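Local structure of isatin hydrolase (Ralstonia solanacearum, 5NMP) at residues Gln30-Ser35 against Glu75-His80. The protein hydrolyses isatin, opening its five-membered ring to give isatinate, and carries a manganese ion in its active site. Residues are numbered along the deposited sequence; the frame is centred on the assembly and turned at random.
With MN (manganese (II) ion), chain K.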
ATOM      1  N   GLN A  30      10.293   1.547  -6.024  1.00 47.46           N
ATOM      2  CA  GLN A  30      11.673   1.790  -5.619  1.00 47.41           C
ATOM      3  C   GLN A  30      11.820   1.578  -4.112  1.00 54.57           C
ATOM      4  O   GLN A  30      10.835   1.624  -3.376  1.00 62.80           O
ATOM      5  CB  GLN A  30      12.107   3.211  -5.993  1.00 47.06           C
ATOM      6  CG  GLN A  30      12.179   3.493  -7.489  1.00 48.41           C
ATOM      7  CD  GLN A  30      13.531   3.149  -8.090  1.00 52.55           C
ATOM      8  OE1 GLN A  30      14.296   2.370  -7.524  1.00 56.67           O
ATOM      9  NE2 GLN A  30      13.834   3.738  -9.242  1.00 44.22           N
ATOM     10  N   THR A  31      13.047   1.360  -3.651  1.00 49.37           N
ATOM     11  CA  THR A  31      13.294   1.135  -2.230  1.00 48.93           C
ATOM     12  C   THR A  31      13.453   2.440  -1.450  1.00 53.89           C
ATOM     13  O   THR A  31      14.312   3.264  -1.769  1.00 58.62           O
ATOM     14  CB  THR A  31      14.550   0.266  -2.012  1.00 49.65           C
ATOM     15  OG1 THR A  31      14.287  -1.067  -2.464  1.00 49.51           O
ATOM     16  CG2 THR A  31      14.921   0.219  -0.540  1.00 44.54           C
ATOM     17  N   LEU A  32      12.620   2.613  -0.426  1.00 51.68           N
ATOM     18  CA  LEU A  32      12.716   3.755   0.480  1.00 49.83           C
ATOM     19  C   LEU A  32      13.969   3.682   1.348  1.00 55.81           C
ATOM     20  O   LEU A  32      14.086   2.817   2.216  1.00 58.81           O
ATOM     21  CB  LEU A  32      11.481   3.834   1.374  1.00 47.33           C
ATOM     22  CG  LEU A  32      10.166   4.269   0.733  1.00 50.80           C
ATOM     23  CD1 LEU A  32       9.005   3.901   1.638  1.00 49.27           C
ATOM     24  CD2 LEU A  32      10.182   5.768   0.461  1.00 54.91           C
ATOM     25  N   SER A  33      14.895   4.604   1.114  1.00 57.82           N
ATOM     26  CA  SER A  33      16.167   4.636   1.824  1.00 58.06           C
ATOM     27  C   SER A  33      16.668   6.078   1.918  1.00 59.14           C
ATOM     28  O   SER A  33      16.261   6.923   1.121  1.00 63.45           O
ATOM     29  CB  SER A  33      17.190   3.740   1.116  1.00 61.34           C
ATOM     30  OG  SER A  33      18.455   4.370   1.005  1.00 64.46           O
ATOM     31  N   PRO A  34      17.538   6.373   2.898  1.00 55.05           N
ATOM     32  CA  PRO A  34      18.083   7.729   3.032  1.00 60.59           C
ATOM     33  C   PRO A  34      18.885   8.198   1.814  1.00 61.38           C
ATOM     34  O   PRO A  34      19.160   9.392   1.687  1.00 65.36           O
ATOM     35  CB  PRO A  34      18.991   7.617   4.259  1.00 56.93           C
ATOM     36  CG  PRO A  34      18.414   6.515   5.047  1.00 57.31           C
ATOM     37  CD  PRO A  34      17.905   5.525   4.044  1.00 57.59           C
ATOM     38  N   SER A  35      19.249   7.274   0.930  1.00 56.46           N
ATOM     39  CA  SER A  35      20.049   7.622  -0.236  1.00 58.55           C
ATOM     40  C   SER A  35      19.178   7.926  -1.451  1.00 62.28           C
ATOM     41  O   SER A  35      19.683   8.345  -2.495  1.00 65.07           O
ATOM     42  CB  SER A  35      21.031   6.497  -0.567  1.00 58.35           C
ATOM     43  OG  SER A  35      20.344   5.305  -0.899  1.00 60.73           O
ATOM     44  N   GLU A  75       4.857  13.129   2.066  1.00 49.19           N
ATOM     45  CA  GLU A  75       3.822  12.461   1.291  1.00 50.18           C
ATOM     46  C   GLU A  75       4.336  12.137  -0.108  1.00 49.28           C
ATOM     47  O   GLU A  75       3.973  11.125  -0.694  1.00 51.84           O
ATOM     48  CB  GLU A  75       2.567  13.332   1.195  1.00 52.70           C
ATOM     49  CG  GLU A  75       1.879  13.599   2.519  1.00 57.48           C
ATOM     50  CD  GLU A  75       0.753  14.613   2.395  1.00 61.09           C
ATOM     51  OE1 GLU A  75       0.831  15.486   1.507  1.00 63.45           O
ATOM     52  OE2 GLU A  75      -0.213  14.535   3.182  1.00 61.76           O
ATOM     53  N   HIS A  76       5.189  13.009  -0.635  1.00 48.30           N
ATOM     54  CA  HIS A  76       5.710  12.851  -1.984  1.00 47.54           C
ATOM     55  C   HIS A  76       7.171  12.409  -1.964  1.00 49.85           C
ATOM     56  O   HIS A  76       8.056  13.093  -2.483  1.00 53.73           O
ATOM     57  CB  HIS A  76       5.537  14.156  -2.762  1.00 45.80           C
ATOM     58  CG  HIS A  76       4.107  14.566  -2.920  1.00 46.57           C
ATOM     59  ND1 HIS A  76       3.418  14.431  -4.106  1.00 43.63           N
ATOM     60  CD2 HIS A  76       3.226  15.087  -2.032  1.00 49.13           C
ATOM     61  CE1 HIS A  76       2.179  14.863  -3.947  1.00 46.27           C
ATOM     62  NE2 HIS A  76       2.037  15.265  -2.697  1.00 49.02           N
ATOM     63  N   THR A  77       7.399  11.247  -1.359  1.00 46.28           N
ATOM     64  CA  THR A  77       8.726  10.670  -1.217  1.00 46.75           C
ATOM     65  C   THR A  77       8.796   9.339  -1.956  1.00 48.34           C
ATOM     66  O   THR A  77       7.937   8.480  -1.769  1.00 54.60           O
ATOM     67  CB  THR A  77       9.086  10.455   0.271  1.00 50.15           C
ATOM     68  OG1 THR A  77       9.136  11.721   0.943  1.00 52.74           O
ATOM     69  CG2 THR A  77      10.428   9.749   0.414  1.00 50.22           C
ATOM     70  N   GLY A  78       9.810   9.176  -2.801  1.00 42.54           N
ATOM     71  CA  GLY A  78      10.010   7.934  -3.529  1.00 39.95           C
ATOM     72  C   GLY A  78       8.858   7.559  -4.439  1.00 41.64           C
ATOM     73  O   GLY A  78       8.182   8.425  -4.997  1.00 43.29           O
ATOM     74  N   THR A  79       8.641   6.259  -4.600  1.00 41.57           N
ATOM     75  CA  THR A  79       7.480   5.775  -5.334  1.00 41.76           C
ATOM     76  C   THR A  79       6.215   6.199  -4.604  1.00 45.48           C
ATOM     77  O   THR A  79       5.875   5.631  -3.566  1.00 46.46           O
ATOM     78  CB  THR A  79       7.494   4.245  -5.479  1.00 40.33           C
ATOM     79  OG1 THR A  79       8.736   3.826  -6.051  1.00 45.09           O
ATOM     80  CG2 THR A  79       6.354   3.778  -6.362  1.00 37.46           C
ATOM     81  N   HIS A  80       5.521   7.203  -5.132  1.00 43.97           N
ATOM     82  CA  HIS A  80       4.345   7.713  -4.441  1.00 43.38           C
ATOM     83  C   HIS A  80       3.171   8.044  -5.358  1.00 44.42           C
ATOM     84  O   HIS A  80       3.272   7.981  -6.583  1.00 42.67           O
ATOM     85  CB  HIS A  80       4.715   8.946  -3.615  1.00 44.14           C
ATOM     86  CG  HIS A  80       5.021  10.160  -4.432  1.00 51.35           C
ATOM     87  ND1 HIS A  80       6.307  10.529  -4.765  1.00 54.92           N
ATOM     88  CD2 HIS A  80       4.210  11.108  -4.960  1.00 54.50           C
ATOM     89  CE1 HIS A  80       6.275  11.645  -5.472  1.00 56.61           C
ATOM     90  NE2 HIS A  80       5.013  12.015  -5.605  1.00 58.00           N
TER
HETATM   91 MN    MN K 301       4.041  13.936  -6.052  1.00 61.78          MN
HETATM   92  O   HOH W   1      10.283   4.405  -2.766  1.00 53.81           O
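Gln-30 and Thr-79 bring two irregular backbones within 5.8 Å, CA to CA, and Leu-32 comes opposite Gly-78 slightly farther off. The second segment holds most of the HxGTHxD metal motif of the cyclase family, which runs from His-76 to Asp-82, and this buried contact illustrates how a second loop packs against a metal-binding loop on the side away from the ion. The backbone N of Gln-30 donates a nearly straight hydrogen bond (165°) to Thr-79 OG1 at 2.8 Å. With that hydroxyl anti to its own carbonyl carbon (chi1 -54°), it faces Gln-30 and also donates to Cys-229 O, linking the loop after strand 24-27 with the end of strand 225-228. A water accepts a hydrogen bond from Thr-79 N and donates one to Gln-30 O, bridging the backbones a second time. Leu-32 supplies the apolar part: its CD2 meets Thr-77 CG2 at 4.0 Å, the two side chains crossing roughly at right angles, while Ile-250 of the second subunit also packs on Leu-32. Gly-78, at positive phi, turns the chain between the histidines, and its O accepts a bent hydrogen bond (141°) from His-80 ND1, which limits how the imidazole can turn. Manganese is bound by His-76 ND1, Asp-82 OD1 and, at 2.2 Å, His-80 NE2.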